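Local coordinates for Lin1840 protein (Listeria innocua serovar 6a, PDB 4ZOC) that probably hydrolyses terminal, non-reducing beta-D-glucosyl residues with release of beta-D-glucose, as a family 3 glycoside hydrolase involved in beta-1,2-glucan metabolism, at residues His567-Thr570 with Gly571-Thr575; Thr212-Leu215 with Tyr216-Tyr219; Lys616-Asn619 with Leu620-Leu624. The protein carries 2 engineered substitutions. All blocks are in the same frame, centred on the assembly; numbering follows the deposited sequence.

Of the three local contacts, interactions 1 and 2 both meet the second subunit, and interaction 3 touches no other protein chain of the assembly. Interaction 1 reaches a glucose: R572 binds a sugar that also bonds to E473 of the second subunit, so the loop contributes to the neighbour's pocket. Interaction 2, on helix 212-219, lies with its nearest atoms about 6 Å from interaction 1 but does not touch it; the centres are 21 Å apart. Interaction 3, a turn between strands, is further off, about 17 Å from interaction 1 and 15 Å from interaction 2 between nearest atoms. The magnesium ion lies about 9 Å from the side chain of L620.

Interaction 1 (His567-Thr570 with Gly571-Thr575); sequences HLRT and GRPQT. With BGC (beta-D-glucopyranose), chain E.
T570 meets R572 in the tightest part of this loop. T570 OG1 accepts a hydrogen bond from R572 N at 3.1 Å, which closes an ST turn. The same hydroxyl donates to the carbonyl just before it, T570 OG1 to R569 O at 2.7 Å, lying in the carbonyl plane on a lone pair. With chi1 at 85° the oxygen sits between the backbone N and the carbonyl carbon, where it serves both bonds. T570, G571 and R572 are all buried, and Y205 and N279 of the second subunit close over T570 and P573 respectively.

The looser half is the pairing of R569 with P573, both partly exposed. P573 CG rests over the centre of one face of the guanidinium, 3.7 Å from R569 CZ, while P573 CB meets R569 O at 3.5 Å. This is van der Waals packing of a proline ring carbon on a guanidinium face; the polar end of R569 is instead anchored through NH1 to the carbonyl of N279 of the second subunit.

Beyond the turn, R572 runs extended from CG to NE and carries its guanidinium to a glucose. R572 NH1 donates to BGC O3 at 2.7 Å, with an N-H...O angle of 131°, and weakly to O4 at 3.1 Å; a further weak bond joins R572 NH2 to BGC O4 at 3.2 Å. The bent angles indicate a shared, fork-like grip on adjacent hydroxyls. E276 of the second subunit, in a salt bridge with NE, and the W271 carbonyl of that subunit, bonded to NH2, hold the group in place. The arrangement is that of a glucose pocket assembled across a dimer interface of a family 3 glycosidase.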
# COMPACT_ATOMS: atom_id res chain seq x y z
N HIS A 567 5.50 11.55 6.86
CA HIS A 567 4.19 11.42 6.29
C HIS A 567 3.52 12.78 6.01
O HIS A 567 3.92 13.78 6.56
CB HIS A 567 3.29 10.56 7.20
CG HIS A 567 3.03 11.17 8.52
ND1 HIS A 567 2.06 12.14 8.72
CD2 HIS A 567 3.64 11.01 9.72
CE1 HIS A 567 2.08 12.53 9.99
NE2 HIS A 567 3.03 11.87 10.60
N LEU A 568 2.56 12.77 5.09
CA LEU A 568 1.74 13.92 4.81
C LEU A 568 0.71 14.20 5.88
O LEU A 568 0.27 13.35 6.65
CB LEU A 568 1.08 13.82 3.44
CG LEU A 568 2.00 13.48 2.23
CD1 LEU A 568 1.19 13.62 0.95
CD2 LEU A 568 3.22 14.36 2.16
N ARG A 569 0.29 15.44 5.92
CA ARG A 569 -0.60 15.91 6.94
C ARG A 569 -2.04 15.44 6.84
O ARG A 569 -2.69 15.31 7.87
CB ARG A 569 -0.52 17.49 7.03
CG ARG A 569 -1.06 18.01 8.34
CD ARG A 569 -0.28 19.25 8.79
NE ARG A 569 -0.83 19.74 10.04
CZ ARG A 569 -1.86 20.57 10.13
NH1 ARG A 569 -2.50 21.05 9.06
NH2 ARG A 569 -2.30 20.92 11.32
N THR A 570 -2.54 15.28 5.59
CA THR A 570 -3.91 15.11 5.24
C THR A 570 -4.70 16.44 5.43
O THR A 570 -4.22 17.38 6.06
CB THR A 570 -4.66 13.95 5.94
OG1 THR A 570 -5.16 14.38 7.21
CG2 THR A 570 -3.74 12.71 6.16
N GLY A 571 -5.90 16.45 4.88
CA GLY A 571 -6.81 17.57 5.11
C GLY A 571 -7.46 17.60 6.46
O GLY A 571 -8.07 18.61 6.81
N ARG A 572 -7.39 16.47 7.20
CA ARG A 572 -8.05 16.31 8.52
C ARG A 572 -7.11 15.61 9.52
O ARG A 572 -7.44 14.57 10.11
CB ARG A 572 -9.39 15.57 8.38
CG ARG A 572 -10.39 16.28 7.49
CD ARG A 572 -11.65 15.46 7.45
NE ARG A 572 -12.72 16.21 6.76
CZ ARG A 572 -14.00 16.06 6.96
NH1 ARG A 572 -14.51 15.09 7.76
NH2 ARG A 572 -14.79 16.81 6.26
N PRO A 573 -5.97 16.25 9.84
CA PRO A 573 -5.04 15.68 10.84
C PRO A 573 -5.64 15.60 12.19
O PRO A 573 -6.47 16.45 12.57
CB PRO A 573 -3.88 16.67 10.85
CG PRO A 573 -4.48 17.95 10.43
CD PRO A 573 -5.52 17.59 9.42
N GLN A 574 -5.24 14.56 12.88
CA GLN A 574 -5.61 14.36 14.26
C GLN A 574 -4.64 15.26 14.97
O GLN A 574 -3.46 15.26 14.65
CB GLN A 574 -5.49 12.87 14.66
CG GLN A 574 -6.12 12.56 15.97
CD GLN A 574 -5.90 11.18 16.50
OE1 GLN A 574 -4.76 10.77 16.76
NE2 GLN A 574 -7.02 10.44 16.72
N THR A 575 -5.15 16.07 15.86
CA THR A 575 -4.35 16.94 16.72
C THR A 575 -4.63 16.63 18.18
O THR A 575 -5.56 15.86 18.52
CB THR A 575 -4.71 18.42 16.43
OG1 THR A 575 -6.08 18.63 16.77
CG2 THR A 575 -4.49 18.82 14.94
C2 BGC E . -19.13 16.28 9.42
C3 BGC E . -18.01 16.17 8.34
C4 BGC E . -18.25 14.97 7.39
C5 BGC E . -19.65 15.11 6.83
C6 BGC E . -20.07 13.91 6.01
C1 BGC E . -20.49 16.38 8.76
O1 BGC E . -21.49 16.33 9.78
O2 BGC E . -19.02 17.41 10.29
O3 BGC E . -16.74 16.00 9.01
O4 BGC E . -17.28 14.84 6.30
O5 BGC E . -20.66 15.30 7.86
O6 BGC E . -19.94 12.69 6.77

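Interaction 2 (Thr212-Leu215 with Tyr216-Tyr219)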
# COMPACT_ATOMS: atom_id res chain seq x y z
N THR A 212 5.59 9.17 -10.71
CA THR A 212 6.93 9.61 -11.11
C THR A 212 7.52 10.60 -10.13
O THR A 212 8.67 10.47 -9.68
CB THR A 212 6.92 10.12 -12.52
OG1 THR A 212 6.20 9.21 -13.40
CG2 THR A 212 8.37 10.24 -12.98
N ARG A 213 6.68 11.54 -9.66
CA ARG A 213 7.15 12.55 -8.73
C ARG A 213 7.59 11.90 -7.43
O ARG A 213 8.61 12.28 -6.87
CB ARG A 213 6.05 13.59 -8.41
CG ARG A 213 6.55 14.74 -7.49
CD ARG A 213 5.39 15.65 -7.03
NE ARG A 213 4.29 14.78 -6.57
CZ ARG A 213 4.32 14.07 -5.44
NH1 ARG A 213 5.37 14.16 -4.62
NH2 ARG A 213 3.31 13.18 -5.12
N GLU A 214 6.80 10.92 -6.94
CA GLU A 214 7.19 10.26 -5.68
C GLU A 214 8.47 9.38 -5.88
O GLU A 214 9.37 9.33 -5.02
CB GLU A 214 6.08 9.35 -5.16
CG GLU A 214 5.21 10.15 -4.21
CD GLU A 214 5.97 10.65 -2.99
OE1 GLU A 214 5.99 11.95 -2.81
OE2 GLU A 214 6.52 9.75 -2.28
N LEU A 215 8.55 8.72 -7.01
CA LEU A 215 9.82 8.04 -7.38
C LEU A 215 11.03 8.95 -7.27
O LEU A 215 12.02 8.71 -6.55
CB LEU A 215 9.68 7.45 -8.79
CG LEU A 215 10.95 6.72 -9.27
CD1 LEU A 215 11.20 5.42 -8.52
CD2 LEU A 215 10.64 6.36 -10.73
N TYR A 216 10.93 10.11 -7.90
CA TYR A 216 12.05 11.09 -7.77
C TYR A 216 12.25 11.61 -6.35
O TYR A 216 13.41 11.83 -5.90
CB TYR A 216 11.83 12.30 -8.68
CG TYR A 216 12.28 12.11 -10.13
CD1 TYR A 216 11.49 11.55 -11.05
CD2 TYR A 216 13.59 12.48 -10.52
CE1 TYR A 216 11.93 11.36 -12.36
CE2 TYR A 216 14.02 12.29 -11.81
CZ TYR A 216 13.18 11.77 -12.75
OH TYR A 216 13.59 11.58 -14.06
N GLN A 217 11.13 11.91 -5.68
CA GLN A 217 11.22 12.59 -4.38
C GLN A 217 11.86 11.74 -3.29
O GLN A 217 12.73 12.24 -2.53
CB GLN A 217 9.80 13.00 -3.83
CG GLN A 217 9.90 13.82 -2.58
CD GLN A 217 10.58 15.15 -2.83
OE1 GLN A 217 10.19 15.91 -3.71
NE2 GLN A 217 11.58 15.45 -2.05
N ASN A 218 11.45 10.47 -3.23
CA ASN A 218 11.76 9.57 -2.11
C ASN A 218 12.56 8.30 -2.48
O ASN A 218 13.38 7.82 -1.69
CB ASN A 218 10.50 9.24 -1.35
CG ASN A 218 9.98 10.46 -0.58
OD1 ASN A 218 10.72 11.13 0.08
ND2 ASN A 218 8.72 10.72 -0.67
N TYR A 219 12.30 7.78 -3.68
CA TYR A 219 12.79 6.42 -4.00
C TYR A 219 14.12 6.44 -4.75
O TYR A 219 14.87 5.47 -4.66
CB TYR A 219 11.71 5.65 -4.80
CG TYR A 219 10.66 5.20 -3.87
CD1 TYR A 219 9.66 6.04 -3.50
CD2 TYR A 219 10.71 3.92 -3.26
CE1 TYR A 219 8.74 5.65 -2.56
CE2 TYR A 219 9.75 3.54 -2.38
CZ TYR A 219 8.76 4.41 -2.04
OH TYR A 219 7.84 4.05 -1.06
O HOH W 1 7.57 16.17 -4.34
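The E214 chain, with chi1 at -92°, folds at chi2 (-62°), and N218, one helical turn on, places CG beside its own backbone N, which brings the two side chains alongside each other, pointing the same way. N218 ND2 then donates to E214 OE2 at 2.9 Å. The acceptor is met on its syn side but tilted from the carboxylate plane, and the oxygen lies almost in the amide plane, although carboxylate and amide are turned 51° against each other.

The second oxygen, E214 OE1, takes R213 NH1 at 2.9 Å on its anti lone pair, in a salt bridge. R213 NH1 also donates to a water 3.0 Å away, and that water donates to Q217 OE1 at 2.7 Å, spanning positions i and i+4. Q217 OE1 accepts from Y688 N as well, and E214 OE2 bonds a glycerol, probably from the crystallisation liquor.

Two apolar pairs lie elsewhere on helix 212-219. T212 CG2 lies 3.8 Å from Y216 CE1, with W251 packing on both residues and Y216 OH bonded to E260, and L215 CD1 is 3.8 Å from Y219 CB, the two side chains crossing at about a right angle.

R213 is thus shared between two carboxylates, E214 at NH1 and D242 of the second subunit at NH2, and its positive charge would probably keep E214 ionised.

Interaction 3 (Lys616-Asn619 with Leu620-Leu624)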
# COMPACT_ATOMS: atom_id res chain seq x y z
N LYS A 616 15.56 34.55 11.42
CA LYS A 616 14.14 34.52 11.24
C LYS A 616 13.85 34.47 9.72
O LYS A 616 12.78 34.05 9.33
CB LYS A 616 13.49 35.76 11.88
CG LYS A 616 12.65 35.45 13.09
CD LYS A 616 11.18 35.15 12.68
CE LYS A 616 11.00 34.26 11.43
NZ LYS A 616 9.96 33.21 11.58
N GLU A 617 14.81 34.89 8.89
CA GLU A 617 14.66 34.94 7.43
C GLU A 617 15.90 34.39 6.78
O GLU A 617 16.95 34.40 7.39
CB GLU A 617 14.43 36.39 6.99
CG GLU A 617 13.11 36.88 7.54
CD GLU A 617 12.69 38.22 7.02
OE1 GLU A 617 11.59 38.26 6.47
OE2 GLU A 617 13.48 39.19 7.10
N LEU A 618 15.77 33.97 5.52
CA LEU A 618 16.82 33.41 4.70
C LEU A 618 16.44 33.77 3.31
O LEU A 618 15.21 33.85 2.95
CB LEU A 618 16.76 31.90 4.81
CG LEU A 618 17.96 31.04 4.87
CD1 LEU A 618 18.97 31.58 5.86
CD2 LEU A 618 17.49 29.64 5.23
N ASN A 619 17.44 34.06 2.51
CA ASN A 619 17.22 34.21 1.09
C ASN A 619 17.09 32.86 0.45
O ASN A 619 17.50 31.87 1.03
CB ASN A 619 18.36 34.99 0.50
CG ASN A 619 18.28 36.48 0.85
OD1 ASN A 619 19.22 37.04 1.35
ND2 ASN A 619 17.18 37.11 0.52
N LEU A 620 16.50 32.83 -0.72
CA LEU A 620 16.51 31.65 -1.51
C LEU A 620 17.94 31.33 -1.85
O LEU A 620 18.81 32.24 -1.99
CB LEU A 620 15.72 31.86 -2.79
CG LEU A 620 14.20 32.06 -2.65
CD1 LEU A 620 13.57 32.89 -3.77
CD2 LEU A 620 13.50 30.67 -2.49
N GLY A 621 18.22 30.04 -1.99
CA GLY A 621 19.57 29.60 -2.35
C GLY A 621 20.56 29.64 -1.19
O GLY A 621 21.68 29.24 -1.33
N GLU A 622 20.16 30.14 -0.05
CA GLU A 622 21.04 30.34 1.04
C GLU A 622 20.94 29.16 2.00
O GLU A 622 19.86 28.63 2.18
CB GLU A 622 20.63 31.59 1.74
CG GLU A 622 21.58 31.98 2.86
CD GLU A 622 21.30 33.36 3.44
OE1 GLU A 622 20.23 34.01 3.25
OE2 GLU A 622 22.16 33.79 4.16
N SER A 623 22.07 28.81 2.60
CA SER A 623 22.15 27.76 3.59
C SER A 623 21.67 28.26 4.93
O SER A 623 21.83 29.43 5.31
CB SER A 623 23.59 27.24 3.72
OG SER A 623 24.04 26.54 2.57
N LEU A 624 21.08 27.37 5.68
CA LEU A 624 20.85 27.58 7.07
C LEU A 624 21.87 26.84 7.90
O LEU A 624 22.00 25.58 7.80
CB LEU A 624 19.40 27.17 7.45
CG LEU A 624 19.03 27.40 8.90
CD1 LEU A 624 18.76 28.87 9.15
CD2 LEU A 624 17.85 26.52 9.30
O HOH W 2 17.36 28.99 1.28
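The E622 side chain reaches back across the turn it ends and crosses N619 at a slant, with its carboxylate lying within 14° of the plane of the asparagine amide. The two flat groups do not bond to each other; the carboxylate goes to the backbone, E622 OE1 accepting from N619 N at 2.9 Å through its anti lone pair, nearly straight at 163°. An extended chain with CG anti to the backbone N (chi1 -174°) gives the reach. The amide of N619 has its own, weak bond, from ND2 to the carbonyl of G720.

Residues N619 to E622 form a type II beta turn, with G621 at the position that takes a positive phi. Its closing bond, E622 N to N619 O, is long at 3.4 Å and weak; the side-chain bond of E622 and a bridging water, which donates to N619 O (2.9 Å) and to E622 O (2.7 Å), are the shorter links across the bend. The turn takes the chain from edge strand 617-620, where L618 bonds with E718 within, and G720 at the end of, the parallel strand 712-720, to a strand whose L624 bonds with L680 of strand 673-680. This is consistent with a crossing between the sheets of the fibronectin type III-like region.

The two methyls of L618 diverge. CD1 packs on oxygens, S623 O at 3.6 Å and E622 OE1 at 3.8 Å, whereas CD2 makes the apolar contact, L618 CD2 to L624 CB at 3.8 Å, the two leucines crossing roughly at right angles. V717 and V719 of strand 712-720, with F685, pack against L618, which is buried together with L624.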